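PDB 3W45: phosphoserine phosphatase RsbX from Bacillus subtilis, which dephosphorylates RsbS and is a negative regulator of the general stress sigma factor, sigma-B. Local coordinates for residues 23-28 against 188-193; 42-47 against 87-92; 108-113 against 153-158. All coordinates share one frame; numbering follows the deposited sequence.

Contact 1 of 3, residues 23-28 against 188-193; sequences SICGDS and KDDLTY. With CO (cobalt (II) ion), chain C.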
# COMPACT_ATOMS: atom_id res chain seq x y z
N SER A 23 -17.24 -6.61 11.68
CA SER A 23 -17.57 -7.45 10.53
C SER A 23 -17.10 -6.93 9.17
O SER A 23 -16.63 -7.72 8.35
CB SER A 23 -19.09 -7.77 10.49
OG SER A 23 -19.38 -8.39 9.26
N ILE A 24 -17.26 -5.62 8.93
CA ILE A 24 -16.98 -5.05 7.60
C ILE A 24 -15.64 -4.32 7.67
O ILE A 24 -15.51 -3.36 8.41
CB ILE A 24 -18.04 -4.00 7.17
CG1 ILE A 24 -19.47 -4.56 7.23
CG2 ILE A 24 -17.77 -3.47 5.76
CD1 ILE A 24 -20.51 -3.41 7.36
N CYS A 25 -14.66 -4.77 6.89
CA CYS A 25 -13.37 -4.09 6.85
C CYS A 25 -13.49 -2.77 6.11
O CYS A 25 -14.08 -2.72 5.04
CB CYS A 25 -12.35 -4.99 6.17
SG CYS A 25 -10.65 -4.43 6.37
N GLY A 26 -12.91 -1.70 6.67
CA GLY A 26 -12.82 -0.45 6.00
C GLY A 26 -11.60 -0.26 5.10
O GLY A 26 -11.52 0.76 4.41
N ASP A 27 -10.63 -1.18 5.15
CA ASP A 27 -9.40 -1.08 4.34
C ASP A 27 -9.63 -1.88 3.05
O ASP A 27 -10.34 -2.89 3.06
CB ASP A 27 -8.23 -1.80 5.06
CG ASP A 27 -7.64 -1.03 6.22
OD1 ASP A 27 -8.10 0.09 6.59
OD2 ASP A 27 -6.68 -1.60 6.81
N SER A 28 -8.96 -1.50 1.96
CA SER A 28 -8.93 -2.36 0.79
C SER A 28 -7.54 -2.39 0.21
O SER A 28 -6.70 -1.54 0.52
CB SER A 28 -9.87 -1.81 -0.30
OG SER A 28 -9.19 -0.66 -0.83
N LYS A 188 -6.83 -3.10 17.31
CA LYS A 188 -7.53 -1.83 17.62
C LYS A 188 -8.17 -1.17 16.38
O LYS A 188 -9.10 -0.37 16.50
CB LYS A 188 -6.55 -0.81 18.21
CG LYS A 188 -7.15 0.12 19.25
CD LYS A 188 -7.41 -0.65 20.59
CE LYS A 188 -6.10 -1.23 21.17
NZ LYS A 188 -6.35 -2.45 22.02
N ASP A 189 -7.61 -1.45 15.20
CA ASP A 189 -8.17 -0.94 13.95
C ASP A 189 -8.01 -2.02 12.91
O ASP A 189 -7.28 -2.99 13.13
CB ASP A 189 -7.36 0.32 13.53
CG ASP A 189 -7.97 1.04 12.32
OD1 ASP A 189 -9.14 0.76 11.94
OD2 ASP A 189 -7.26 1.90 11.75
N ASP A 190 -8.70 -1.89 11.78
CA ASP A 190 -8.34 -2.71 10.59
C ASP A 190 -6.86 -2.54 10.29
O ASP A 190 -6.33 -1.43 10.44
CB ASP A 190 -9.15 -2.30 9.36
CG ASP A 190 -10.66 -2.41 9.59
OD1 ASP A 190 -11.08 -3.34 10.32
OD2 ASP A 190 -11.41 -1.55 9.09
N LEU A 191 -6.21 -3.63 9.90
CA LEU A 191 -4.76 -3.65 9.67
C LEU A 191 -4.52 -4.32 8.32
O LEU A 191 -4.93 -5.47 8.11
CB LEU A 191 -4.04 -4.44 10.78
CG LEU A 191 -2.52 -4.21 10.95
CD1 LEU A 191 -2.07 -4.59 12.37
CD2 LEU A 191 -1.74 -4.99 9.94
N THR A 192 -3.94 -3.57 7.39
CA THR A 192 -3.60 -4.10 6.08
C THR A 192 -2.14 -3.74 5.76
O THR A 192 -1.72 -2.60 5.96
CB THR A 192 -4.46 -3.45 4.98
OG1 THR A 192 -5.86 -3.66 5.27
CG2 THR A 192 -4.11 -4.04 3.60
N TYR A 193 -1.39 -4.71 5.25
CA TYR A 193 -0.06 -4.38 4.69
C TYR A 193 0.29 -5.24 3.49
O TYR A 193 -0.14 -6.40 3.40
CB TYR A 193 1.02 -4.42 5.77
CG TYR A 193 1.26 -5.74 6.47
CD1 TYR A 193 2.01 -6.75 5.87
CD2 TYR A 193 0.81 -5.93 7.77
CE1 TYR A 193 2.28 -7.94 6.55
CE2 TYR A 193 1.08 -7.10 8.46
CZ TYR A 193 1.82 -8.10 7.85
OH TYR A 193 2.06 -9.25 8.55
CO CO C . -7.30 2.73 9.74
O HOH W 1 -6.86 0.92 8.95
O HOH W 2 -10.41 0.66 7.82
O HOH W 3 -9.46 2.31 9.73
O HOH W 4 -7.98 4.61 10.57
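Thr192 and Asp27 show how one carboxylate can be shared between a protein core and a metal site. On the packed side, Thr192 OG1 donates to Asp27 OD2 over 2.7 Å, meeting that oxygen on its anti lone pair, away from OD1. Thr155 OG1 also bonds to OD2, and the Thr192 hydroxyl has a further partner in Gln16. The side chains of Asp190 and Asp27 pass each other pointing opposite ways, their carboxylate planes 80° apart. CG of Asp190 lies beside its backbone N (chi1 -58°), which directs OD2 to Gly26 N, 2.9 Å away; the N-H comes from above the carboxylate plane. Cys25 SG packs 3.8 Å from Asp190 CG, and Lys22 forms a salt bridge to OD2.

Toward the metal the packing gives way to ordered water. One water, 2.0 Å from the cobalt, donates to Asp27 OD1 and Asp190 O, making Asp27 second-shell, whereas Asp189 OD2 binds the metal at 2.2 Å. Beyond Cys25 and Asp190 the segments diverge toward Ser23 and Lys188. Strand 191-198 runs between strands 10-17 and 150-154 of one sheet, while strand 27-33 edges the other beside strand 37-45, with helix 49-65 packed against Ile24 and Ser28.

Contact 2 of 3, residues 42-47 against 87-92; sequences VADGLG and GATASI. With CO (cobalt (II) ion), chain C.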
# COMPACT_ATOMS: atom_id res chain seq x y z
N VAL A 42 -3.18 0.48 -1.56
CA VAL A 42 -3.81 0.20 -0.27
C VAL A 42 -4.59 1.46 0.10
O VAL A 42 -4.09 2.57 -0.08
CB VAL A 42 -2.73 -0.09 0.80
CG1 VAL A 42 -3.35 -0.24 2.16
CG2 VAL A 42 -1.89 -1.38 0.46
N ALA A 43 -5.83 1.28 0.56
CA ALA A 43 -6.66 2.40 0.98
C ALA A 43 -7.38 2.12 2.30
O ALA A 43 -7.64 0.96 2.65
CB ALA A 43 -7.69 2.74 -0.12
N ASP A 44 -7.72 3.19 3.02
CA ASP A 44 -8.42 3.09 4.28
C ASP A 44 -9.56 4.07 4.19
O ASP A 44 -9.33 5.29 4.15
CB ASP A 44 -7.40 3.47 5.40
CG ASP A 44 -8.00 3.37 6.80
OD1 ASP A 44 -9.21 3.12 6.88
OD2 ASP A 44 -7.22 3.50 7.79
N GLY A 45 -10.81 3.57 4.10
CA GLY A 45 -11.95 4.47 4.03
C GLY A 45 -12.23 5.30 5.29
O GLY A 45 -12.02 4.86 6.43
N LEU A 46 -12.68 6.52 5.07
CA LEU A 46 -13.14 7.34 6.16
C LEU A 46 -14.50 6.86 6.63
O LEU A 46 -15.20 6.06 5.93
CB LEU A 46 -13.14 8.82 5.80
CG LEU A 46 -11.80 9.52 6.07
CD1 LEU A 46 -10.73 9.13 5.07
CD2 LEU A 46 -12.01 11.02 6.03
N GLY A 47 -14.88 7.29 7.82
CA GLY A 47 -16.14 6.85 8.39
C GLY A 47 -16.03 5.42 8.87
O GLY A 47 -14.95 4.96 9.31
N GLY A 87 -14.81 9.15 1.49
CA GLY A 87 -13.43 9.49 1.15
C GLY A 87 -12.51 8.42 1.71
O GLY A 87 -12.95 7.49 2.42
N ALA A 88 -11.21 8.52 1.38
CA ALA A 88 -10.27 7.51 1.84
C ALA A 88 -8.88 8.06 1.80
O ALA A 88 -8.57 8.91 0.99
CB ALA A 88 -10.32 6.26 0.96
N THR A 89 -8.02 7.53 2.65
CA THR A 89 -6.60 7.75 2.48
C THR A 89 -6.10 6.62 1.59
O THR A 89 -6.65 5.51 1.61
CB THR A 89 -5.82 7.75 3.85
OG1 THR A 89 -6.05 6.52 4.53
CG2 THR A 89 -6.24 8.91 4.79
N ALA A 90 -5.07 6.88 0.78
CA ALA A 90 -4.65 5.86 -0.19
C ALA A 90 -3.24 6.07 -0.67
O ALA A 90 -2.75 7.22 -0.76
CB ALA A 90 -5.62 5.83 -1.42
N SER A 91 -2.60 4.97 -1.03
CA SER A 91 -1.27 4.99 -1.66
C SER A 91 -1.26 4.05 -2.85
O SER A 91 -1.81 2.93 -2.78
CB SER A 91 -0.24 4.50 -0.64
OG SER A 91 -0.23 5.41 0.44
N ILE A 92 -0.68 4.52 -3.95
CA ILE A 92 -0.57 3.72 -5.18
C ILE A 92 0.88 3.58 -5.62
O ILE A 92 1.59 4.58 -5.69
CB ILE A 92 -1.43 4.35 -6.31
CG1 ILE A 92 -2.90 4.41 -5.83
CG2 ILE A 92 -1.37 3.49 -7.61
CD1 ILE A 92 -3.82 5.24 -6.73
CO CO C . -7.30 2.73 9.74
O HOH W 3 -9.46 2.31 9.73
O HOH W 1 -6.86 0.92 8.95
O HOH W 4 -7.98 4.61 10.57
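Asp44 is a metal ligand that projects from a regular antiparallel strand pair: it sits opposite Thr89 in a hydrogen-bonded pair, yet its OD2 binds cobalt at 2.1 Å. With CG anti to the backbone N (chi1 -178°), the carboxylate stands out from the sheet face that Thr89 shares, while CB stays 3.4 Å from Thr89 OG1. That hydroxyl has its polar partner in Asn109 OD1. Asp44 N and Thr89 O are 2.9 Å apart in one of the two bonds that close this pair, and Val42 and Ser91 form the next hydrogen-bonded pair. Past the strand, Leu46 N donates almost straight to Gly87 O, 173° at the hydrogen, although it approaches from above the carbonyl plane. Leu46 reaches across to the partner strand, CD1 3.6 Å from Ala88 CA.

The opposite sheet face carries small residues: Ala43 CB meets Ala90 CB at 3.9 Å, and both, like Ala88, touch Ile59 of helix 49-65. Asp44 OD1 lies 3.0 Å from a cobalt-bound water that can donate to it, letting the carboxylate hold ion and water. The cation probably offsets the repulsion among Asp44, Asp156 and Asp189 and polarises its waters, an effect the acidic ligands would temper.

Contact 3 of 3, residues 108-113 against 153-158; sequences GNVRFI and IHTDGL. With CO (cobalt (II) ion), chain C.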
# COMPACT_ATOMS: atom_id res chain seq x y z
N GLY A 108 -2.74 11.07 2.40
CA GLY A 108 -3.22 10.59 3.69
C GLY A 108 -2.17 9.75 4.40
O GLY A 108 -0.97 9.86 4.11
N ASN A 109 -2.63 8.87 5.30
CA ASN A 109 -1.77 8.21 6.29
C ASN A 109 -1.49 6.72 5.99
O ASN A 109 -1.09 5.96 6.89
CB ASN A 109 -2.40 8.37 7.70
CG ASN A 109 -3.72 7.59 7.87
OD1 ASN A 109 -4.33 7.10 6.89
ND2 ASN A 109 -4.16 7.47 9.12
N VAL A 110 -1.69 6.29 4.75
CA VAL A 110 -1.24 4.98 4.34
C VAL A 110 0.24 5.13 4.02
O VAL A 110 0.60 5.91 3.14
CB VAL A 110 -2.02 4.49 3.13
CG1 VAL A 110 -1.50 3.13 2.67
CG2 VAL A 110 -3.46 4.38 3.52
N ARG A 111 1.09 4.41 4.72
CA ARG A 111 2.55 4.64 4.62
C ARG A 111 3.25 3.67 3.65
O ARG A 111 2.84 2.52 3.51
CB ARG A 111 3.22 4.52 6.02
CG ARG A 111 2.61 5.46 7.12
CD ARG A 111 2.67 6.93 6.72
NE ARG A 111 4.05 7.42 6.58
CZ ARG A 111 4.78 7.90 7.58
NH1 ARG A 111 4.28 7.99 8.81
NH2 ARG A 111 6.03 8.29 7.37
N PHE A 112 4.37 4.12 3.10
CA PHE A 112 5.20 3.30 2.21
C PHE A 112 6.65 3.47 2.66
O PHE A 112 7.07 4.59 2.86
CB PHE A 112 5.06 3.86 0.80
CG PHE A 112 5.96 3.24 -0.24
CD1 PHE A 112 6.13 1.87 -0.34
CD2 PHE A 112 6.63 4.06 -1.17
CE1 PHE A 112 6.97 1.33 -1.36
CE2 PHE A 112 7.44 3.52 -2.18
CZ PHE A 112 7.61 2.17 -2.27
N ILE A 113 7.38 2.38 2.81
CA ILE A 113 8.80 2.43 3.17
C ILE A 113 9.47 1.44 2.24
O ILE A 113 9.01 0.30 2.11
CB ILE A 113 9.06 1.96 4.64
CG1 ILE A 113 8.26 2.81 5.66
CG2 ILE A 113 10.57 2.09 4.96
CD1 ILE A 113 6.82 2.36 5.95
N ILE A 153 3.79 -1.40 2.24
CA ILE A 153 2.76 -0.40 2.25
C ILE A 153 1.78 -0.80 3.32
O ILE A 153 1.31 -1.91 3.30
CB ILE A 153 2.03 -0.29 0.90
CG1 ILE A 153 3.05 0.02 -0.18
CG2 ILE A 153 0.92 0.78 1.01
CD1 ILE A 153 2.43 0.05 -1.57
N HIS A 154 1.47 0.10 4.24
CA HIS A 154 0.55 -0.26 5.32
C HIS A 154 -0.45 0.82 5.76
O HIS A 154 -0.17 2.03 5.74
CB HIS A 154 1.35 -0.78 6.52
CG HIS A 154 2.07 0.27 7.29
ND1 HIS A 154 1.44 1.08 8.22
CD2 HIS A 154 3.38 0.62 7.32
CE1 HIS A 154 2.33 1.90 8.76
NE2 HIS A 154 3.52 1.64 8.23
N THR A 155 -1.61 0.36 6.19
CA THR A 155 -2.59 1.30 6.81
C THR A 155 -2.23 1.65 8.25
O THR A 155 -1.37 1.03 8.86
CB THR A 155 -4.01 0.78 6.76
OG1 THR A 155 -4.10 -0.49 7.43
CG2 THR A 155 -4.50 0.63 5.31
N ASP A 156 -2.92 2.64 8.79
CA ASP A 156 -2.63 3.11 10.17
C ASP A 156 -2.95 2.09 11.26
O ASP A 156 -2.55 2.30 12.39
CB ASP A 156 -3.32 4.46 10.44
CG ASP A 156 -4.84 4.38 10.39
OD1 ASP A 156 -5.39 3.27 10.11
OD2 ASP A 156 -5.50 5.41 10.57
N GLY A 157 -3.63 1.00 10.93
CA GLY A 157 -3.85 -0.06 11.92
C GLY A 157 -2.56 -0.77 12.31
O GLY A 157 -2.51 -1.44 13.35
N LEU A 158 -1.51 -0.64 11.49
CA LEU A 158 -0.17 -1.16 11.80
C LEU A 158 0.66 -0.04 12.36
O LEU A 158 1.00 0.90 11.64
CB LEU A 158 0.54 -1.76 10.55
CG LEU A 158 1.91 -2.40 10.82
CD1 LEU A 158 1.83 -3.64 11.68
CD2 LEU A 158 2.64 -2.73 9.53
CO CO C . -7.30 2.73 9.74
O HOH W 5 -4.56 4.18 7.17
O HOH W 4 -7.98 4.61 10.57
O HOH W 3 -9.46 2.31 9.73
O HOH W 1 -6.86 0.92 8.95
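The metal centre of this PPM-type phosphatase meets the end of a beta-sheet here, where the chain leaves strand 150-154 and turns through Thr155-Leu158 beside residues 109-113. Arg111 and His154 form an antiparallel hydrogen-bonded pair, with Arg111 N to His154 O and His154 N to Arg111 O both 2.9 Å. The next pair, Phe112 and Ile153, brings Ile153 CG1 to 3.6 Å from Phe112 CD1, and Ile153 CG2 also meets Val110 CG1.

On the other face, Arg111 CB lies over one face of the His154 ring in a CH-pi contact, 4.0 Å from the centroid, with Leu158 CG over the opposite face. The Arg111 chain then bends away, and its guanidinium group bonds to Pro124 O. His154 is fixed in rotation by a 179° hydrogen bond from ND1 to Thr155 O. That oxygen also accepts from Leu158 N, which closes a type I turn; the two donors reach it from opposite faces of its carbonyl plane.

The turn presents Asp156, whose OD1 binds cobalt at 2.0 Å. CG lies between the backbone N and carbonyl carbon (chi1 63°), which brings OD2 within 2.9 Å of Asn109 ND2. This N-H arrives from above the carboxylate plane, with the amide turned 75° from it. OD2 additionally accepts from a metal-bound water at 2.6 Å, and a second water links Asn109 OD1 to Asp156 N. Aspartates gathered round metal at one end of two stacked antiparallel sheets are the hallmark of the PP2C (PPM) beta-sandwich phosphatases.

From the N terminus, residues 23-28 come first, and contact 1 is completed only when the chain returns at 188-193, so it encloses the other two. Within that span, contact 2 closes a loop between 42-47 and 87-92 that includes helices 49-65 and 71-81; contact 3 then closes an all-strand-and-loop excursion between 108-113 and 153-158. These inner loops follow in series and do not cross. Contact 2 lies within the five-stranded sheet and contact 3 within the six-stranded one, while contact 1 bridges the two. Each contributes one aspartate to the same cobalt ion, and backbone bonds of Ser28 with Ala43 and Gly26 with Gly45 join contact 1 to contact 2.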